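Local atomic coordinates of protein PTHB1 (Homo sapiens, PDB entry 4YD8), a protein that serves in the BBSome, a coat complex thought to sort specific membrane proteins to primary cilia and required for ciliogenesis, to which it contributes an N-terminal seven-bladed beta-propeller. Residues 13-24 and 352-362; 26-34 and 81-89. All blocks are in the same frame, centred on the assembly; numbering follows the deposited sequence. Where two conformers were deposited one is given.

Interaction 1: 13-24 and 352-362; sequences WWSTILGDKEEF and LSDDGHLQCSY
The indole of Trp13 is sandwiched between Cys360 and Tyr362. Tyr362 forms an offset stack with the five-membered ring, planes 20° apart, and Trp13 CD1 sits over the centre of the phenol ring, 3.3 Å from Tyr362 CZ. Over the other indole face, Cys360 CB makes a CH-pi contact, 3.6 Å from Trp13 CE2. Trp13 reaches this slot because its CG stands between the backbone N and the carbonyl carbon (chi1 56°), at a classic beta bulge where Trp13 and Trp14 both face Cys360. With the indole cut back to an alanine, Tyr362 would probably lose its stacking partner and a gap would open beside Cys360. Along the same sheet face, Leu358 CD2 meets the edge of the Trp14 ring, 3.9 Å from CZ3, while Phe56 of the next blade packs edge-to-face on that indole. Farther on, Leu18 CD1 and Leu352 CD1 touch at 3.9 Å, and Phe24 CE1 lies 3.3 Å from Gly356 CA, leaving no room for a side chain on Gly356.

Antiparallel backbone bonds join 13-17 to 357-362, among them Thr16 N to Leu358 O at 2.8 Å. On the opposite, more open face, Ile17 lies alongside the His357 ring, CD1 3.4 Å from CE1, and a water connects His357 ND1 with Thr16 O. In the type I turn of 353-356, Ser353 OG accepts from His357 N and donates to Asp355 OD1 at 2.6 Å. A second water accepts from Glu22 N, close to Leu18 O and Asp355 O.

This is the velcro closure of a beta-propeller: the N-terminal strand completes the blade built by the C-terminal strands. Backbone bonds set the register, while an aromatic and aliphatic layer on one face seals the closed ring against the neighbouring blade.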
loop_
_atom_site.group_PDB
_atom_site.type_symbol
_atom_site.label_atom_id
_atom_site.label_comp_id
_atom_site.label_asym_id
_atom_site.label_seq_id
_atom_site.Cartn_x
_atom_site.Cartn_y
_atom_site.Cartn_z
ATOM N N TRP A 13 -2.025 -21.308 -1.582
ATOM C CA TRP A 13 -1.373 -22.075 -2.626
ATOM C C TRP A 13 0.118 -21.787 -2.705
ATOM O O TRP A 13 0.806 -22.346 -3.558
ATOM C CB TRP A 13 -2.049 -21.826 -3.984
ATOM C CG TRP A 13 -2.115 -20.389 -4.427
ATOM C CD1 TRP A 13 -3.117 -19.489 -4.166
ATOM C CD2 TRP A 13 -1.157 -19.700 -5.233
ATOM N NE1 TRP A 13 -2.821 -18.274 -4.746
ATOM C CE2 TRP A 13 -1.634 -18.384 -5.420
ATOM C CE3 TRP A 13 0.064 -20.070 -5.820
ATOM C CZ2 TRP A 13 -0.931 -17.434 -6.164
ATOM C CZ3 TRP A 13 0.762 -19.128 -6.555
ATOM C CH2 TRP A 13 0.268 -17.820 -6.716
ATOM N N TRP A 14 0.620 -20.933 -1.812
ATOM C CA TRP A 14 2.043 -20.582 -1.799
ATOM C C TRP A 14 2.389 -19.795 -0.543
ATOM O O TRP A 14 1.664 -18.876 -0.159
ATOM C CB TRP A 14 2.425 -19.754 -3.026
ATOM C CG TRP A 14 3.899 -19.434 -3.165
ATOM C CD1 TRP A 14 4.835 -20.174 -3.823
ATOM C CD2 TRP A 14 4.583 -18.265 -2.681
ATOM N NE1 TRP A 14 6.060 -19.558 -3.762
ATOM C CE2 TRP A 14 5.935 -18.387 -3.067
ATOM C CE3 TRP A 14 4.190 -17.149 -1.942
ATOM C CZ2 TRP A 14 6.892 -17.419 -2.755
ATOM C CZ3 TRP A 14 5.143 -16.184 -1.640
ATOM C CH2 TRP A 14 6.477 -16.329 -2.043
ATOM N N SER A 15 3.501 -20.142 0.091
ATOM C CA SER A 15 4.001 -19.321 1.177
ATOM C C SER A 15 5.516 -19.388 1.245
ATOM O O SER A 15 6.142 -20.321 0.742
ATOM C CB SER A 15 3.384 -19.741 2.516
ATOM O OG SER A 15 3.936 -20.957 2.989
ATOM N N THR A 16 6.110 -18.372 1.846
ATOM C CA THR A 16 7.535 -18.415 2.123
ATOM C C THR A 16 7.798 -17.651 3.411
ATOM O O THR A 16 6.916 -16.965 3.940
ATOM C CB THR A 16 8.379 -17.830 0.956
ATOM O OG1 THR A 16 9.745 -18.259 1.078
ATOM C CG2 THR A 16 8.335 -16.306 0.939
ATOM N N ILE A 17 9.013 -17.785 3.918
ATOM C CA ILE A 17 9.446 -16.989 5.053
ATOM C C ILE A 17 10.620 -16.139 4.594
ATOM O O ILE A 17 11.588 -16.659 4.039
ATOM C CB ILE A 17 9.831 -17.871 6.253
ATOM C CG1 ILE A 17 8.608 -18.651 6.734
ATOM C CG2 ILE A 17 10.389 -17.025 7.386
ATOM C CD1 ILE A 17 8.907 -19.609 7.899
ATOM N N LEU A 18 10.510 -14.829 4.800
ATOM C CA LEU A 18 11.488 -13.871 4.293
ATOM C C LEU A 18 12.672 -13.673 5.233
ATOM O O LEU A 18 12.542 -13.034 6.276
ATOM C CB LEU A 18 10.813 -12.524 4.050
ATOM C CG LEU A 18 9.663 -12.549 3.051
ATOM C CD1 LEU A 18 9.093 -11.153 2.874
ATOM C CD2 LEU A 18 10.161 -13.090 1.735
ATOM N N GLY A 19 13.822 -14.219 4.857
ATOM C CA GLY A 19 15.038 -14.051 5.631
ATOM C C GLY A 19 14.990 -14.708 6.996
ATOM O O GLY A 19 14.166 -15.591 7.250
ATOM N N ASP A 20 15.883 -14.267 7.879
ATOM C CA ASP A 20 15.999 -14.847 9.209
ATOM C C ASP A 20 15.698 -13.816 10.282
ATOM O O ASP A 20 16.515 -12.935 10.555
ATOM C CB ASP A 20 17.399 -15.427 9.423
ATOM C CG ASP A 20 17.432 -16.467 10.522
ATOM O OD1 ASP A 20 17.452 -16.082 11.710
ATOM O OD2 ASP A 20 17.431 -17.672 10.195
ATOM N N LYS A 21 14.521 -13.944 10.887
ATOM C CA LYS A 21 14.061 -13.018 11.921
ATOM C C LYS A 21 14.099 -11.569 11.437
ATOM O O LYS A 21 14.509 -10.670 12.164
ATOM C CB LYS A 21 14.893 -13.170 13.200
ATOM C CG LYS A 21 15.048 -14.609 13.691
ATOM C CD LYS A 21 13.751 -15.403 13.568
ATOM C CE LYS A 21 13.904 -16.822 14.113
ATOM N NZ LYS A 21 13.635 -17.849 13.060
ATOM N N GLU A 22 13.669 -11.354 10.199
ATOM C CA GLU A 22 13.492 -10.008 9.683
ATOM C C GLU A 22 12.148 -9.452 10.160
ATOM O O GLU A 22 11.264 -10.201 10.557
ATOM C CB GLU A 22 13.592 -10.001 8.149
ATOM C CG GLU A 22 14.959 -10.499 7.656
ATOM C CD GLU A 22 15.194 -10.282 6.169
ATOM O OE1 GLU A 22 14.530 -9.413 5.566
ATOM O OE2 GLU A 22 16.073 -10.967 5.611
ATOM N N GLU A 23 12.016 -8.131 10.129
ATOM C CA GLU A 23 10.825 -7.425 10.589
ATOM C C GLU A 23 10.280 -6.549 9.468
ATOM O O GLU A 23 11.020 -6.030 8.623
ATOM C CB GLU A 23 11.126 -6.576 11.842
ATOM C CG GLU A 23 11.722 -7.370 12.995
ATOM C CD GLU A 23 12.311 -6.493 14.094
ATOM O OE1 GLU A 23 12.375 -5.256 13.921
ATOM O OE2 GLU A 23 12.708 -7.050 15.137
ATOM N N PHE A 24 8.960 -6.417 9.455
ATOM C CA PHE A 24 8.235 -5.743 8.391
ATOM C C PHE A 24 7.080 -4.972 8.994
ATOM O O PHE A 24 6.647 -5.279 10.100
ATOM C CB PHE A 24 7.686 -6.760 7.387
ATOM C CG PHE A 24 8.729 -7.676 6.821
ATOM C CD1 PHE A 24 9.189 -8.770 7.550
ATOM C CD2 PHE A 24 9.230 -7.462 5.557
ATOM C CE1 PHE A 24 10.158 -9.601 7.026
ATOM C CE2 PHE A 24 10.190 -8.299 5.029
ATOM C CZ PHE A 24 10.657 -9.365 5.770
ATOM N N LEU A 352 1.270 -10.421 4.464
ATOM C CA LEU A 352 2.605 -10.352 5.038
ATOM C C LEU A 352 2.512 -10.110 6.543
ATOM O O LEU A 352 1.805 -9.195 6.984
ATOM C CB LEU A 352 3.415 -9.228 4.380
ATOM C CG LEU A 352 4.809 -8.959 4.962
ATOM C CD1 LEU A 352 5.756 -10.131 4.692
ATOM C CD2 LEU A 352 5.361 -7.676 4.381
ATOM N N SER A 353 3.224 -10.920 7.324
ATOM C CA SER A 353 3.260 -10.750 8.785
ATOM C C SER A 353 4.478 -9.913 9.195
ATOM O O SER A 353 5.380 -9.679 8.382
ATOM C CB SER A 353 3.291 -12.109 9.489
ATOM O OG SER A 353 4.545 -12.741 9.310
ATOM N N ASP A 354 4.539 -9.469 10.449
ATOM C CA ASP A 354 5.630 -8.571 10.810
ATOM C C ASP A 354 6.954 -9.308 10.988
ATOM O O ASP A 354 7.997 -8.676 11.131
ATOM C CB ASP A 354 5.296 -7.738 12.065
ATOM C CG ASP A 354 5.178 -8.560 13.346
ATOM O OD1 ASP A 354 5.510 -9.762 13.373
ATOM O OD2 ASP A 354 4.766 -7.957 14.363
ATOM N N ASP A 355 6.926 -10.638 10.959
ATOM C CA ASP A 355 8.177 -11.381 11.021
ATOM C C ASP A 355 8.466 -12.110 9.704
ATOM O O ASP A 355 9.327 -12.989 9.634
ATOM C CB ASP A 355 8.164 -12.355 12.206
ATOM C CG ASP A 355 7.077 -13.403 12.095
ATOM O OD1 ASP A 355 6.166 -13.253 11.255
ATOM O OD2 ASP A 355 7.133 -14.382 12.863
ATOM N N GLY A 356 7.758 -11.730 8.650
ATOM C CA GLY A 356 8.160 -12.150 7.322
ATOM C C GLY A 356 7.495 -13.383 6.755
ATOM O O GLY A 356 7.998 -13.958 5.796
ATOM N N HIS A 357 6.366 -13.790 7.324
ATOM C CA HIS A 357 5.583 -14.849 6.690
ATOM C C HIS A 357 4.783 -14.236 5.548
ATOM O O HIS A 357 3.985 -13.318 5.746
ATOM C CB HIS A 357 4.670 -15.549 7.694
ATOM C CG HIS A 357 5.418 -16.327 8.730
ATOM N ND1 HIS A 357 5.705 -17.669 8.590
ATOM C CD2 HIS A 357 5.960 -15.947 9.912
ATOM C CE1 HIS A 357 6.379 -18.086 9.648
ATOM N NE2 HIS A 357 6.548 -17.060 10.465
ATOM N N LEU A 358 5.032 -14.735 4.347
ATOM C CA LEU A 358 4.401 -14.214 3.145
ATOM C C LEU A 358 3.581 -15.324 2.508
ATOM O O LEU A 358 4.112 -16.405 2.222
ATOM C CB LEU A 358 5.459 -13.686 2.176
ATOM C CG LEU A 358 4.995 -13.064 0.853
ATOM C CD1 LEU A 358 4.196 -11.786 1.112
ATOM C CD2 LEU A 358 6.194 -12.789 -0.038
ATOM N N GLN A 359 2.298 -15.076 2.274
ATOM C CA GLN A 359 1.398 -16.136 1.811
ATOM C C GLN A 359 0.429 -15.677 0.725
ATOM O O GLN A 359 -0.144 -14.575 0.814
ATOM C CB GLN A 359 0.598 -16.705 2.995
ATOM C CG GLN A 359 -0.425 -17.797 2.587
ATOM C CD GLN A 359 -0.984 -18.516 3.784
ATOM O OE1 GLN A 359 -1.729 -17.937 4.572
ATOM N NE2 GLN A 359 -0.627 -19.790 3.933
ATOM N N CYS A 360 0.217 -16.520 -0.279
ATOM C CA CYS A 360 -0.807 -16.266 -1.297
ATOM C C CYS A 360 -1.961 -17.220 -1.088
ATOM O O CYS A 360 -1.745 -18.416 -0.857
ATOM C CB CYS A 360 -0.260 -16.460 -2.721
ATOM S SG CYS A 360 1.109 -15.381 -3.157
ATOM N N SER A 361 -3.179 -16.706 -1.191
ATOM C CA SER A 361 -4.364 -17.548 -1.062
ATOM C C SER A 361 -5.474 -17.091 -2.002
ATOM O O SER A 361 -5.427 -15.985 -2.556
ATOM C CB SER A 361 -4.865 -17.550 0.382
ATOM O OG SER A 361 -5.156 -16.237 0.806
ATOM N N TYR A 362 -6.455 -17.968 -2.198
ATOM C CA TYR A 362 -7.613 -17.660 -3.011
ATOM C C TYR A 362 -8.788 -17.277 -2.117
ATOM O O TYR A 362 -8.879 -17.697 -0.959
ATOM C CB TYR A 362 -8.017 -18.846 -3.883
ATOM C CG TYR A 362 -6.964 -19.381 -4.830
ATOM C CD1 TYR A 362 -6.468 -18.605 -5.876
ATOM C CD2 TYR A 362 -6.519 -20.691 -4.723
ATOM C CE1 TYR A 362 -5.524 -19.118 -6.763
ATOM C CE2 TYR A 362 -5.590 -21.216 -5.608
ATOM C CZ TYR A 362 -5.095 -20.429 -6.623
ATOM O OH TYR A 362 -4.174 -20.969 -7.496
HETATM O O HOH W 1 4.971 -18.348 5.620
HETATM O O HOH W 2 12.022 -13.387 8.861
#

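Interaction 2: 26-34 and 81-89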
loop_
_atom_site.group_PDB
_atom_site.type_symbol
_atom_site.label_atom_id
_atom_site.label_comp_id
_atom_site.label_asym_id
_atom_site.label_seq_id
_atom_site.Cartn_x
_atom_site.Cartn_y
_atom_site.Cartn_z
ATOM N N GLN A 26 3.392 -2.257 7.792
ATOM C CA GLN A 26 2.551 -1.781 6.711
ATOM C C GLN A 26 3.430 -0.842 5.885
ATOM O O GLN A 26 4.258 -0.111 6.429
ATOM C CB GLN A 26 1.293 -1.080 7.249
ATOM C CG GLN A 26 1.413 0.413 7.499
ATOM C CD GLN A 26 0.177 0.996 8.205
ATOM O OE1 GLN A 26 -0.304 0.451 9.199
ATOM N NE2 GLN A 26 -0.339 2.098 7.679
ATOM N N GLY A 27 3.283 -0.884 4.574
ATOM C CA GLY A 27 4.200 -0.144 3.726
ATOM C C GLY A 27 5.206 -1.035 3.016
ATOM O O GLY A 27 5.670 -0.696 1.930
ATOM N N CYS A 28 5.538 -2.177 3.621
ATOM C CA CYS A 28 6.618 -3.031 3.124
ATOM C C CYS A 28 6.178 -3.970 2.000
ATOM O O CYS A 28 7.013 -4.637 1.418
ATOM C CB CYS A 28 7.194 -3.880 4.261
ATOM S SG CYS A 28 8.212 -2.924 5.425
ATOM N N LEU A 29 4.875 -4.045 1.746
ATOM C CA LEU A 29 4.323 -4.979 0.744
ATOM C C LEU A 29 3.708 -4.235 -0.445
ATOM O O LEU A 29 2.862 -3.347 -0.262
ATOM C CB LEU A 29 3.262 -5.874 1.401
ATOM C CG LEU A 29 2.505 -6.799 0.439
ATOM C CD1 LEU A 29 3.463 -7.813 -0.192
ATOM C CD2 LEU A 29 1.348 -7.489 1.173
ATOM N N CYS A 30 4.117 -4.595 -1.656
ATOM C CA CYS A 30 3.550 -3.997 -2.841
ATOM C C CYS A 30 3.264 -5.082 -3.875
ATOM O O CYS A 30 4.054 -6.007 -4.049
ATOM C CB CYS A 30 4.503 -2.933 -3.402
ATOM S SG CYS A 30 3.855 -2.046 -4.818
ATOM N N LEU A 31 2.104 -4.977 -4.504
ATOM C CA LEU A 31 1.704 -5.891 -5.575
ATOM C C LEU A 31 1.541 -5.106 -6.870
ATOM O O LEU A 31 0.622 -4.297 -6.987
ATOM C CB LEU A 31 0.387 -6.590 -5.230
ATOM C CG LEU A 31 0.306 -8.055 -4.808
ATOM C CD1 LEU A 31 -1.164 -8.448 -4.600
ATOM C CD2 LEU A 31 0.968 -8.987 -5.838
ATOM N N ALA A 32 2.413 -5.341 -7.847
ATOM C CA ALA A 32 2.352 -4.536 -9.065
ATOM C C ALA A 32 3.089 -5.179 -10.222
ATOM O O ALA A 32 3.939 -6.049 -10.023
ATOM C CB ALA A 32 2.953 -3.127 -8.801
ATOM N N ASN A 33 2.766 -4.729 -11.428
ATOM C CA ASN A 33 3.422 -5.233 -12.629
ATOM C C ASN A 33 4.733 -4.480 -12.818
ATOM O O ASN A 33 4.893 -3.726 -13.775
ATOM C CB ASN A 33 2.512 -5.075 -13.845
ATOM C CG ASN A 33 3.094 -5.716 -15.094
ATOM O OD1 ASN A 33 4.051 -6.485 -15.016
ATOM N ND2 ASN A 33 2.527 -5.394 -16.247
ATOM N N VAL A 34 5.663 -4.708 -11.892
ATOM C CA VAL A 34 6.839 -3.847 -11.729
ATOM C C VAL A 34 7.840 -4.019 -12.879
ATOM O O VAL A 34 8.645 -3.118 -13.152
ATOM C CB VAL A 34 7.531 -4.115 -10.347
ATOM C CG1 VAL A 34 8.165 -5.505 -10.308
ATOM C CG2 VAL A 34 8.563 -3.021 -10.021
ATOM N N PRO A 81 17.602 0.108 6.061
ATOM C CA PRO A 81 16.221 -0.355 6.290
ATOM C C PRO A 81 15.218 0.219 5.290
ATOM O O PRO A 81 15.263 1.414 4.970
ATOM C CB PRO A 81 15.919 0.145 7.712
ATOM C CG PRO A 81 17.258 0.111 8.390
ATOM C CD PRO A 81 18.252 0.550 7.313
ATOM N N VAL A 82 14.340 -0.643 4.784
ATOM C CA VAL A 82 13.296 -0.225 3.864
ATOM C C VAL A 82 12.054 0.165 4.661
ATOM O O VAL A 82 11.531 -0.637 5.431
ATOM C CB VAL A 82 12.961 -1.325 2.852
ATOM C CG1 VAL A 82 11.799 -0.895 1.968
ATOM C CG2 VAL A 82 14.183 -1.646 2.008
ATOM N N LEU A 83 11.614 1.409 4.499
ATOM C CA LEU A 83 10.432 1.911 5.199
ATOM C C LEU A 83 9.154 1.700 4.393
ATOM O O LEU A 83 8.085 1.509 4.959
ATOM C CB LEU A 83 10.578 3.395 5.510
ATOM C CG LEU A 83 11.743 3.777 6.434
ATOM C CD1 LEU A 83 11.635 5.239 6.828
ATOM C CD2 LEU A 83 11.761 2.871 7.652
ATOM N N GLN A 84 9.265 1.758 3.072
ATOM C CA GLN A 84 8.088 1.634 2.212
ATOM C C GLN A 84 8.500 1.304 0.785
ATOM O O GLN A 84 9.588 1.684 0.353
ATOM C CB GLN A 84 7.276 2.936 2.250
ATOM C CG GLN A 84 5.852 2.809 1.701
ATOM C CD GLN A 84 5.029 4.061 1.914
ATOM O OE1 GLN A 84 5.318 4.875 2.805
ATOM N NE2 GLN A 84 3.993 4.231 1.092
ATOM N N VAL A 85 7.644 0.577 0.065
ATOM C CA VAL A 85 7.843 0.353 -1.368
ATOM C C VAL A 85 6.557 0.717 -2.116
ATOM O O VAL A 85 5.448 0.467 -1.619
ATOM C CB VAL A 85 8.236 -1.118 -1.688
ATOM C CG1 VAL A 85 9.684 -1.395 -1.273
ATOM C CG2 VAL A 85 7.298 -2.079 -0.994
ATOM N N GLU A 86 6.710 1.333 -3.284
ATOM C CA GLU A 86 5.579 1.677 -4.149
ATOM C C GLU A 86 6.031 1.554 -5.599
ATOM O O GLU A 86 7.220 1.611 -5.890
ATOM C CB GLU A 86 5.055 3.100 -3.908
ATOM C CG GLU A 86 4.500 3.414 -2.497
ATOM C CD GLU A 86 3.290 2.574 -2.075
ATOM O OE1 GLU A 86 2.610 1.938 -2.932
ATOM O OE2 GLU A 86 3.001 2.582 -0.854
ATOM N N VAL A 87 5.072 1.415 -6.502
ATOM C CA VAL A 87 5.369 1.227 -7.914
ATOM C C VAL A 87 4.496 2.185 -8.686
ATOM O O VAL A 87 3.290 2.244 -8.451
ATOM C CB VAL A 87 5.102 -0.233 -8.360
ATOM C CG1 VAL A 87 5.197 -0.357 -9.894
ATOM C CG2 VAL A 87 6.071 -1.189 -7.646
ATOM N N GLY A 88 5.096 2.947 -9.594
ATOM C CA GLY A 88 4.367 3.973 -10.298
ATOM C C GLY A 88 5.175 4.583 -11.424
ATOM O O GLY A 88 6.297 4.156 -11.712
ATOM N N LYS A 89 4.610 5.602 -12.053
ATOM C CA LYS A 89 5.264 6.226 -13.202
ATOM C C LYS A 89 6.242 7.316 -12.745
ATOM O O LYS A 89 6.004 8.504 -12.962
ATOM C CB LYS A 89 4.220 6.812 -14.165
ATOM C CG LYS A 89 3.249 5.758 -14.727
ATOM C CD LYS A 89 2.091 6.413 -15.465
ATOM C CE LYS A 89 1.087 5.357 -15.937
ATOM N NZ LYS A 89 0.082 5.967 -16.845
HETATM O O HOH W 3 1.475 -0.845 -1.948
HETATM O O HOH W 4 3.430 -0.533 -0.200
#
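Val87 is the apolar hub between 26-34 and 81-89, whose strands 29-32 and 84-88 are the innermost strands of two consecutive propeller blades. They run nearly parallel, 14° apart, but are packed side by side without beta pairing. Ala32 CB abuts Val87 CB at 3.6 Å. Cys30 points its sulfur at the same valine: with SG anti to the backbone N (chi1 -176°), it lies 3.7 Å from Val87 CG2. Val34 comes in across that methyl at about a right angle, its own CG2 3.9 Å from Val87 CG2, after the inverse gamma turn centred on Asn33 has bent the chain back. Nearer the start of the strands, Val85 CG2 fits against Cys30 CB at 3.8 Å and also touches the carbonyl oxygen of Cys28.

One direct hydrogen bond ties the two backbones together, from Val85 N to Gly27 O, 3.0 Å long and fairly straight at 161°. Gly27 has a positive phi, at which a beta carbon would jam against the preceding carbonyl oxygen; it would also point at 81-89 and press on Leu83 O. Beyond this point water mediates between the strands: one molecule lies 2.7 Å from Val85 O and also within bonding distance of Leu29 O, and another near Glu86 OE1 makes a weak contact with Leu29 O.

The outer shell holds these strands in place. Cys28, Cys30 and Ala32 are bonded through their backbones to strand 43-47 of their own blade. Gln84 OE1 accepts from Met142 N on strand 139-145 of the following blade, the strand that includes Gly145, a residue critical for protein stability. The other end of that amide is fixed too: Gln84 NE2 donates in its own plane to the anti lone pair of Glu86 OE2, at 2.7 Å.

How the interactions relate
From the N terminus, the chain first lays down strand 8-17 as the outer edge of the blade that the C-terminal strands complete, so interaction 1 closes a loop spanning almost the whole propeller. Residues 18-28 then carry the chain inward to strand 29-32, which starts the next blade. After that four-stranded blade, the chain reaches 81-89 and opens the following one; interaction 2 closes this shorter loop, lying wholly within the larger one without crossing it. Three successive blades are thereby linked. The contacts meet where Leu29 packs on the closing blade, its CB 4.1 Å from Leu352 CD2 and its CD1 4.2 Å from Leu358 CD1.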